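PDB 5BS1: CrRbcX-IIa from Chlamydomonas reinhardtii, which acts as a chaperone in the assembly of Rubisco. Local coordinates for the interface of chains A and B. Coordinates in Å, arbitrary orientation; residue numbers count along the deposited sequence, not the author numbering. Chains: chain A/B, CrRbcX-IIa.

The interface of chains A and B. Residues chain A 1, 14, 17-18, 21, 24, 97, 99, 102-103; chain B 17, 21, 97, 99, 102-103, 106.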
# COMPACT_ATOMS: atom_id res chain seq x y z
N MSE A 1 -6.04 -1.49 2.68
CA MSE A 1 -4.57 -1.43 2.51
C MSE A 1 -4.10 -0.30 3.36
O MSE A 1 -4.17 0.87 2.97
CB MSE A 1 -4.25 -1.31 1.03
CG MSE A 1 -2.76 -1.23 0.73
SE MSE A 1 -2.61 -1.21 -1.23
CE MSE A 1 -0.69 -1.46 -1.46
N GLU A 14 9.48 1.16 3.46
CA GLU A 14 9.69 0.45 2.21
C GLU A 14 9.28 -1.03 2.31
O GLU A 14 8.60 -1.57 1.41
CB GLU A 14 11.14 0.57 1.75
CG GLU A 14 11.53 1.95 1.24
CD GLU A 14 12.07 2.87 2.30
OE1 GLU A 14 11.97 2.58 3.50
OE2 GLU A 14 12.60 3.94 1.93
N ALA A 17 5.49 -1.30 2.72
CA ALA A 17 4.87 -1.10 1.42
C ALA A 17 5.00 -2.35 0.56
O ALA A 17 4.04 -2.74 -0.09
CB ALA A 17 5.44 0.12 0.73
N ALA A 18 6.17 -2.96 0.58
CA ALA A 18 6.41 -4.19 -0.24
C ALA A 18 5.47 -5.30 0.19
O ALA A 18 4.86 -5.95 -0.65
CB ALA A 18 7.87 -4.61 -0.13
N LEU A 21 1.94 -4.50 -0.83
CA LEU A 21 1.81 -4.74 -2.29
C LEU A 21 1.66 -6.23 -2.57
O LEU A 21 0.84 -6.63 -3.40
CB LEU A 21 2.98 -4.18 -3.09
CG LEU A 21 3.03 -2.66 -3.23
CD1 LEU A 21 4.37 -2.25 -3.76
CD2 LEU A 21 1.91 -2.13 -4.10
N LEU A 24 -1.82 -7.09 -1.92
CA LEU A 24 -2.61 -6.54 -3.02
C LEU A 24 -2.53 -7.43 -4.27
O LEU A 24 -3.54 -7.73 -4.92
CB LEU A 24 -2.17 -5.12 -3.34
CG LEU A 24 -2.85 -4.46 -4.54
CD1 LEU A 24 -4.35 -4.30 -4.31
CD2 LEU A 24 -2.21 -3.13 -4.91
N PHE A 97 2.27 -4.83 -13.37
CA PHE A 97 2.00 -3.68 -12.51
C PHE A 97 2.86 -2.50 -12.93
O PHE A 97 4.06 -2.64 -13.18
CB PHE A 97 2.30 -4.05 -11.06
CG PHE A 97 1.94 -3.01 -10.03
CD1 PHE A 97 0.62 -2.74 -9.71
CD2 PHE A 97 2.93 -2.34 -9.32
CE1 PHE A 97 0.30 -1.84 -8.73
CE2 PHE A 97 2.61 -1.43 -8.36
CZ PHE A 97 1.29 -1.14 -8.07
N TRP A 99 4.79 0.12 -12.01
CA TRP A 99 5.54 0.58 -10.85
C TRP A 99 5.84 2.05 -10.91
O TRP A 99 5.64 2.77 -9.93
CB TRP A 99 6.88 -0.18 -10.75
CG TRP A 99 6.70 -1.63 -10.49
CD1 TRP A 99 6.67 -2.64 -11.42
CD2 TRP A 99 6.53 -2.26 -9.22
NE1 TRP A 99 6.44 -3.84 -10.80
CE2 TRP A 99 6.39 -3.65 -9.45
CE3 TRP A 99 6.48 -1.79 -7.91
CZ2 TRP A 99 6.18 -4.55 -8.42
CZ3 TRP A 99 6.27 -2.70 -6.87
CH2 TRP A 99 6.14 -4.06 -7.14
N THR A 102 2.78 4.32 -10.46
CA THR A 102 2.27 4.31 -9.11
C THR A 102 2.99 5.33 -8.23
O THR A 102 2.36 6.12 -7.51
CB THR A 102 2.41 2.89 -8.52
OG1 THR A 102 1.64 1.99 -9.30
CG2 THR A 102 1.91 2.83 -7.08
N MSE A 103 4.32 5.33 -8.27
CA MSE A 103 5.12 6.26 -7.44
C MSE A 103 4.95 7.69 -7.94
O MSE A 103 4.83 8.61 -7.15
CB MSE A 103 6.57 5.86 -7.36
CG MSE A 103 7.42 6.78 -6.48
SE MSE A 103 6.85 6.73 -4.59
CE MSE A 103 7.98 8.17 -3.88
N ALA B 17 -2.69 1.54 -4.73
CA ALA B 17 -1.37 1.57 -4.16
C ALA B 17 -0.85 2.98 -3.97
O ALA B 17 -0.24 3.29 -2.93
CB ALA B 17 -0.41 0.77 -5.02
N LEU B 21 0.25 4.70 -0.54
CA LEU B 21 1.57 5.30 -0.36
C LEU B 21 1.45 6.72 0.22
O LEU B 21 2.20 7.10 1.11
CB LEU B 21 2.38 5.33 -1.65
CG LEU B 21 2.93 3.98 -2.10
CD1 LEU B 21 3.47 4.15 -3.51
CD2 LEU B 21 4.01 3.46 -1.19
N PHE B 97 12.17 8.16 0.13
CA PHE B 97 11.51 6.82 0.08
C PHE B 97 12.08 5.96 -1.04
O PHE B 97 12.04 6.37 -2.21
CB PHE B 97 10.00 7.00 -0.10
CG PHE B 97 9.21 5.72 -0.14
CD1 PHE B 97 8.99 5.00 1.02
CD2 PHE B 97 8.62 5.31 -1.30
CE1 PHE B 97 8.27 3.83 0.99
CE2 PHE B 97 7.86 4.15 -1.34
CZ PHE B 97 7.69 3.42 -0.19
N TRP B 99 11.52 3.57 -3.31
CA TRP B 99 10.50 2.82 -4.03
C TRP B 99 11.12 1.68 -4.82
O TRP B 99 10.47 0.64 -4.96
CB TRP B 99 9.72 3.76 -4.91
CG TRP B 99 8.69 3.15 -5.84
CD1 TRP B 99 8.69 3.24 -7.19
CD2 TRP B 99 7.50 2.42 -5.49
NE1 TRP B 99 7.60 2.63 -7.70
CE2 TRP B 99 6.85 2.11 -6.68
CE3 TRP B 99 6.92 2.01 -4.28
CZ2 TRP B 99 5.65 1.42 -6.71
CZ3 TRP B 99 5.72 1.30 -4.31
CH2 TRP B 99 5.09 1.03 -5.52
N THR B 102 11.34 -1.20 -2.50
CA THR B 102 10.02 -1.74 -2.32
C THR B 102 9.69 -2.71 -3.46
O THR B 102 9.23 -3.81 -3.23
CB THR B 102 8.96 -0.64 -2.24
OG1 THR B 102 9.19 0.13 -1.04
CG2 THR B 102 7.57 -1.20 -2.19
N MSE B 103 9.94 -2.29 -4.69
CA MSE B 103 9.71 -3.13 -5.86
C MSE B 103 10.56 -4.39 -5.78
O MSE B 103 10.06 -5.50 -6.03
CB MSE B 103 9.98 -2.37 -7.19
CG MSE B 103 9.89 -3.31 -8.39
SE MSE B 103 10.35 -2.27 -10.01
CE MSE B 103 12.29 -2.15 -9.80
N ALA B 106 9.12 -6.69 -3.00
CA ALA B 106 7.80 -7.24 -3.33
C ALA B 106 7.97 -8.35 -4.37
O ALA B 106 7.31 -9.41 -4.26
CB ALA B 106 6.85 -6.17 -3.84
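Two copies of one tryptophan, held in different rotamers, show how a two-fold homodimer of RbcX can break its symmetry locally at the core. In A:Trp99 CG lies anti to the carbonyl carbon (chi1 -65°), whereas in B:Trp99 it lies anti to the backbone N (chi1 175°), and the two side chains cross at about a right angle. CE3 of A:Trp99 touches CZ2 of B:Trp99 at 3.5 Å.

Selenomethionines, replacing methionine, pack on both indoles. A:Trp99 is sandwiched: its own chain's A:Phe97 covers one face, while CG of B:Met103 sits over the six-membered ring on the other, 3.6 Å from the centroid. B:Trp99 instead takes CB of A:Met103 over its five-membered ring, toward the rim, 3.4 Å from CD1. Beyond them, CD1 of A:Leu21 meets CH2 of B:Trp99 and the methyl CG2 of B:Thr102, and CG2 of A:Thr102 meets CB of B:Ala17 at 3.7 Å. A:Glu14 and B:Phe97 slide past each other in opposite directions, carboxylate and ring planes 11° apart.

Among the polar contacts, the indole NE1 of B:Trp99 donates to the backbone O of A:Trp99 (3.0 Å), a bent bond arriving from above the carbonyl plane. The hydroxyl OG1 of B:Thr102 donates to the backbone O of A:Glu14 (3.0 Å), in plane on a lone pair.

The patch lies mid-dimer, where the starts of the two 99-121 helices pack on each other and against the partner's first long helix, 13-38 in A and 13-37 in B.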